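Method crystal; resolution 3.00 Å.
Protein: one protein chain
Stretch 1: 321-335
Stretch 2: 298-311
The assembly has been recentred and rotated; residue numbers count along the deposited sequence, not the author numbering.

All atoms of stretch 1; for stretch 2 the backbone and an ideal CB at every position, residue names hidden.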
# COMPACT_ATOMS: atom_id res chain seq x y z
N THR A 321 -10.27 -7.52 11.44
CA THR A 321 -9.61 -7.74 10.17
C THR A 321 -9.65 -6.46 9.36
O THR A 321 -10.71 -6.06 8.90
CB THR A 321 -10.31 -8.84 9.37
OG1 THR A 321 -10.18 -10.08 10.06
CG2 THR A 321 -9.70 -8.98 8.00
N PRO A 322 -8.49 -5.80 9.19
CA PRO A 322 -8.29 -4.54 8.46
C PRO A 322 -8.49 -4.67 6.95
O PRO A 322 -8.04 -5.63 6.34
CB PRO A 322 -6.84 -4.18 8.79
CG PRO A 322 -6.53 -4.96 10.04
CD PRO A 322 -7.22 -6.26 9.77
N PHE A 323 -9.18 -3.70 6.36
CA PHE A 323 -9.40 -3.74 4.92
C PHE A 323 -8.92 -2.46 4.28
O PHE A 323 -9.07 -1.37 4.83
CB PHE A 323 -10.87 -3.98 4.60
CG PHE A 323 -11.82 -3.05 5.31
CD1 PHE A 323 -12.39 -3.41 6.53
CD2 PHE A 323 -12.15 -1.82 4.77
CE1 PHE A 323 -13.29 -2.56 7.18
CE2 PHE A 323 -13.04 -0.97 5.42
CZ PHE A 323 -13.61 -1.34 6.63
N GLY A 324 -8.34 -2.59 3.09
CA GLY A 324 -7.85 -1.42 2.40
C GLY A 324 -8.98 -0.60 1.80
O GLY A 324 -10.14 -1.00 1.90
N PRO A 325 -8.66 0.55 1.19
CA PRO A 325 -9.73 1.36 0.60
C PRO A 325 -10.69 0.47 -0.17
O PRO A 325 -10.30 -0.58 -0.70
CB PRO A 325 -8.97 2.32 -0.30
CG PRO A 325 -7.70 2.56 0.48
CD PRO A 325 -7.34 1.16 0.95
N PHE A 326 -11.96 0.86 -0.22
CA PHE A 326 -12.96 0.09 -0.93
C PHE A 326 -13.12 -1.31 -0.34
O PHE A 326 -13.52 -2.26 -1.03
CB PHE A 326 -12.60 0.00 -2.43
CG PHE A 326 -12.25 1.34 -3.04
CD1 PHE A 326 -10.92 1.76 -3.10
CD2 PHE A 326 -13.24 2.19 -3.49
CE1 PHE A 326 -10.59 3.02 -3.59
CE2 PHE A 326 -12.92 3.46 -3.98
CZ PHE A 326 -11.60 3.87 -4.03
N GLY A 327 -12.82 -1.44 0.95
CA GLY A 327 -12.96 -2.71 1.64
C GLY A 327 -12.26 -3.89 1.00
O GLY A 327 -12.74 -5.03 1.08
N VAL A 328 -11.12 -3.63 0.38
CA VAL A 328 -10.33 -4.66 -0.28
C VAL A 328 -9.37 -5.36 0.67
O VAL A 328 -8.52 -4.74 1.28
CB VAL A 328 -9.52 -4.07 -1.46
CG1 VAL A 328 -8.95 -5.18 -2.32
CG2 VAL A 328 -10.40 -3.14 -2.29
N SER A 329 -9.50 -6.68 0.77
CA SER A 329 -8.64 -7.47 1.65
C SER A 329 -7.16 -7.28 1.38
O SER A 329 -6.76 -6.94 0.28
CB SER A 329 -8.99 -8.96 1.52
OG SER A 329 -7.87 -9.73 1.15
N HIS A 330 -6.36 -7.51 2.42
CA HIS A 330 -4.91 -7.37 2.32
C HIS A 330 -4.42 -8.40 1.34
O HIS A 330 -3.38 -8.25 0.71
CB HIS A 330 -4.26 -7.61 3.68
CG HIS A 330 -4.56 -8.95 4.27
ND1 HIS A 330 -5.81 -9.31 4.72
CD2 HIS A 330 -3.76 -10.03 4.51
CE1 HIS A 330 -5.78 -10.54 5.20
NE2 HIS A 330 -4.55 -11.00 5.08
N THR A 331 -5.19 -9.47 1.23
CA THR A 331 -4.88 -10.57 0.34
C THR A 331 -5.00 -10.10 -1.10
O THR A 331 -4.08 -10.27 -1.90
CB THR A 331 -5.85 -11.73 0.58
OG1 THR A 331 -5.44 -12.45 1.75
CG2 THR A 331 -5.90 -12.66 -0.62
N ASP A 332 -6.15 -9.51 -1.41
CA ASP A 332 -6.39 -8.99 -2.74
C ASP A 332 -5.36 -7.93 -3.06
O ASP A 332 -4.83 -7.86 -4.16
CB ASP A 332 -7.79 -8.39 -2.83
CG ASP A 332 -8.87 -9.40 -2.50
OD1 ASP A 332 -8.75 -10.56 -2.94
OD2 ASP A 332 -9.85 -9.02 -1.81
N VAL A 333 -5.07 -7.08 -2.09
CA VAL A 333 -4.08 -6.05 -2.31
C VAL A 333 -2.77 -6.67 -2.77
O VAL A 333 -2.18 -6.21 -3.73
CB VAL A 333 -3.85 -5.22 -1.05
CG1 VAL A 333 -2.82 -4.16 -1.32
CG2 VAL A 333 -5.15 -4.57 -0.61
N PHE A 334 -2.31 -7.71 -2.08
CA PHE A 334 -1.07 -8.37 -2.47
C PHE A 334 -1.22 -8.85 -3.90
O PHE A 334 -0.33 -8.73 -4.72
CB PHE A 334 -0.79 -9.58 -1.58
CG PHE A 334 0.48 -10.32 -1.93
CD1 PHE A 334 1.49 -10.49 -0.98
CD2 PHE A 334 0.67 -10.87 -3.20
CE1 PHE A 334 2.67 -11.18 -1.28
CE2 PHE A 334 1.84 -11.56 -3.50
CZ PHE A 334 2.84 -11.71 -2.53
N GLN A 335 -2.38 -9.43 -4.17
CA GLN A 335 -2.67 -9.95 -5.48
C GLN A 335 -2.54 -8.87 -6.56
O GLN A 335 -1.86 -9.08 -7.57
CB GLN A 335 -4.09 -10.51 -5.49
CG GLN A 335 -4.26 -11.75 -6.34
CD GLN A 335 -5.70 -12.24 -6.38
OE1 GLN A 335 -6.34 -12.43 -5.33
NE2 GLN A 335 -6.21 -12.47 -7.59
N UNK A 298 1.35 2.54 6.27
CA UNK A 298 2.57 1.73 6.27
C UNK A 298 2.25 0.40 6.95
O UNK A 298 2.84 -0.63 6.62
CB UNK A 298 3.72 2.45 6.98
N UNK A 299 1.32 0.43 7.91
CA UNK A 299 0.92 -0.78 8.61
C UNK A 299 0.29 -1.73 7.62
O UNK A 299 0.88 -2.75 7.28
CB UNK A 299 -0.04 -0.47 9.76
N UNK A 300 -0.91 -1.39 7.15
CA UNK A 300 -1.64 -2.22 6.20
C UNK A 300 -0.75 -2.69 5.06
O UNK A 300 -0.92 -3.78 4.54
CB UNK A 300 -2.84 -1.45 5.64
N UNK A 301 0.19 -1.84 4.68
CA UNK A 301 1.11 -2.17 3.61
C UNK A 301 1.98 -3.34 4.02
O UNK A 301 2.28 -4.22 3.22
CB UNK A 301 1.97 -0.96 3.24
N UNK A 302 2.40 -3.32 5.28
CA UNK A 302 3.24 -4.38 5.84
C UNK A 302 2.44 -5.65 6.06
O UNK A 302 2.94 -6.75 5.85
CB UNK A 302 3.87 -3.93 7.16
N UNK A 303 1.20 -5.49 6.48
CA UNK A 303 0.36 -6.64 6.72
C UNK A 303 0.12 -7.35 5.41
O UNK A 303 0.30 -8.55 5.30
CB UNK A 303 -0.96 -6.24 7.38
N UNK A 304 -0.28 -6.59 4.39
CA UNK A 304 -0.56 -7.15 3.08
C UNK A 304 0.64 -7.85 2.45
O UNK A 304 0.49 -8.84 1.74
CB UNK A 304 -1.05 -6.04 2.15
N UNK A 305 1.84 -7.33 2.72
CA UNK A 305 3.02 -7.93 2.15
C UNK A 305 3.59 -9.05 2.99
O UNK A 305 4.35 -9.86 2.47
CB UNK A 305 4.09 -6.86 1.93
N UNK A 306 3.21 -9.10 4.26
CA UNK A 306 3.73 -10.13 5.17
C UNK A 306 2.70 -11.16 5.62
O UNK A 306 3.06 -12.26 6.03
CB UNK A 306 4.32 -9.46 6.41
N UNK A 307 1.42 -10.81 5.57
CA UNK A 307 0.37 -11.73 5.97
C UNK A 307 -0.21 -12.36 4.73
O UNK A 307 -1.26 -11.96 4.23
CB UNK A 307 -0.71 -11.02 6.79
N UNK A 308 0.51 -13.35 4.23
CA UNK A 308 0.15 -14.06 3.02
C UNK A 308 -1.14 -14.88 3.14
O UNK A 308 -1.75 -15.23 2.14
CB UNK A 308 1.30 -14.98 2.62
N UNK A 309 -1.54 -15.18 4.37
CA UNK A 309 -2.75 -15.96 4.63
C UNK A 309 -3.84 -15.06 5.21
O UNK A 309 -3.55 -14.02 5.80
CB UNK A 309 -2.45 -17.12 5.58
N UNK A 310 -5.08 -15.48 5.04
CA UNK A 310 -6.23 -14.72 5.53
C UNK A 310 -6.42 -14.90 7.04
O UNK A 310 -5.82 -15.77 7.65
CB UNK A 310 -7.50 -15.15 4.79
N UNK A 311 -7.26 -14.06 7.62
CA UNK A 311 -7.52 -14.15 9.05
C UNK A 311 -8.10 -15.50 9.40
O UNK A 311 -8.56 -16.23 8.52
CB UNK A 311 -8.47 -13.04 9.50

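Position 298 lies in a helix, with nothing of stretch 1 within 5.5 Å of its ideal CB. Almost any helix-compatible residue would suit. It is Arg 298, bonded elsewhere in the structure.

Position 299 points sideways. Only a long side chain could reach Pro 322, so a large aromatic or a long aliphatic chain would fit. It is Tyr 299. Its OH lies 3.5 Å from Pro 322 CG, which sits at the edge of the ring.

Position 300 points toward stretch 1, but its CB touches nothing. Space lies ahead, lined by Pro 322, Gly 324, Val 328, His 330 and Val 333. A large apolar residue suits: Phe, Leu or Met. It is Phe 300, with chi1 t. Its CZ lies 3.3 Å from Val 333 CG2, and its CE1 3.6 Å from His 330 CB. An ideal CB on Gly 324 would fall 2.8 Å from Phe 300 CE2, a clash, so the glycine leaves room for the ring.

Positions 301 and 302 make no contact, and stretch 1 sets no preference. They are Ala 301 and Ile 302.

Position 303 points toward His 330, with its ideal CB 5.1 Å from His 330 CB. A small or medium residue would suit. It is Thr 303.

Position 304 is where the backbones come closest: its CA is 4.4 Å from His 330 CA. The ideal CB is already 3.5 Å from His 330 O and 4.3 Å from Val 333 CG1. A small residue, Ala, Gly or perhaps Ser, fits best. It is Ala 304, and its methyl packs against both residues.

Positions 305 and 306 point away, and stretch 1 decides little. They are Gly 305 and Leu 306.

Position 307 is the first to leave helical angles. Its ideal CB is 3.9 Å from His 330 CD2, so a chain that turns aside is suitable. It is Arg 307. Its end leads away and forms a salt bridge with the residue at 309.

Position 308 points away, but a flexible apolar chain could bend back to Phe 334. It is Leu 308, with CD2 3.7 Å from Phe 334 CE1.

Position 309 points away; its backbone matters more. Its carbonyl O accepts a hydrogen bond from His 330 NE2 at 3.3 Å, nearly straight at 174°. Many side chains would serve. It is Asp 309.

Position 310 points sideways, with its ideal CB 4.6 Å from Thr 331 OG1. Polar residues suit. It is Gln 310.

At 311 an ideal CB would come 3.5 Å from Thr 321 OG1, so a small residue suits. It is Gly 311.

Stretch 2, residues 298-311: RYFAITAGLRLDQG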
# COMPACT_ATOMS: atom_id res chain seq x y z
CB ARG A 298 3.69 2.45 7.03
CG ARG A 298 4.93 1.61 7.27
CD ARG A 298 5.66 1.25 5.99
NE ARG A 298 6.95 0.60 6.25
CZ ARG A 298 7.72 0.04 5.32
NH1 ARG A 298 7.34 0.04 4.06
NH2 ARG A 298 8.86 -0.53 5.66
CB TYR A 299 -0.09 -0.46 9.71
CG TYR A 299 -0.93 -1.66 10.14
CD1 TYR A 299 -0.34 -2.78 10.73
CD2 TYR A 299 -2.29 -1.68 9.90
CE1 TYR A 299 -1.10 -3.88 11.06
CE2 TYR A 299 -3.05 -2.78 10.23
CZ TYR A 299 -2.45 -3.88 10.81
OH TYR A 299 -3.21 -4.97 11.11
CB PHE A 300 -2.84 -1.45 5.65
CG PHE A 300 -3.58 -2.18 4.57
CD1 PHE A 300 -4.22 -3.38 4.84
CD2 PHE A 300 -3.62 -1.68 3.27
CE1 PHE A 300 -4.89 -4.08 3.84
CE2 PHE A 300 -4.29 -2.37 2.25
CZ PHE A 300 -4.92 -3.57 2.54
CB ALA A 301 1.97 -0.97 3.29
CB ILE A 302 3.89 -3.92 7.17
CG1 ILE A 302 5.05 -2.96 6.88
CG2 ILE A 302 4.38 -5.12 7.96
CD1 ILE A 302 5.90 -2.62 8.09
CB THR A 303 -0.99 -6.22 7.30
OG1 THR A 303 -0.77 -5.42 8.46
CG2 THR A 303 -1.79 -7.44 7.68
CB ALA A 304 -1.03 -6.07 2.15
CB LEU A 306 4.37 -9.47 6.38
CG LEU A 306 5.61 -8.65 6.05
CD1 LEU A 306 6.04 -7.86 7.25
CD2 LEU A 306 6.72 -9.57 5.59
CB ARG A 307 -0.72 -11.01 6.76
CG ARG A 307 -0.31 -10.69 8.20
CD ARG A 307 0.13 -11.95 8.95
NE ARG A 307 -0.92 -12.97 8.97
CZ ARG A 307 -1.80 -13.11 9.96
NH1 ARG A 307 -1.74 -12.31 11.02
NH2 ARG A 307 -2.74 -14.04 9.89
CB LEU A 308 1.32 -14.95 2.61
CG LEU A 308 2.69 -14.27 2.74
CD1 LEU A 308 3.77 -15.20 2.26
CD2 LEU A 308 2.73 -12.99 1.94
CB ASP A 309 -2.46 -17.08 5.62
CG ASP A 309 -2.12 -16.55 6.99
OD1 ASP A 309 -1.14 -15.78 7.11
OD2 ASP A 309 -2.83 -16.90 7.95
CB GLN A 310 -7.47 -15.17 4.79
CG GLN A 310 -7.56 -16.69 4.65
CD GLN A 310 -8.76 -17.14 3.85
OE1 GLN A 310 -8.97 -16.68 2.72
NE2 GLN A 310 -9.54 -18.05 4.41
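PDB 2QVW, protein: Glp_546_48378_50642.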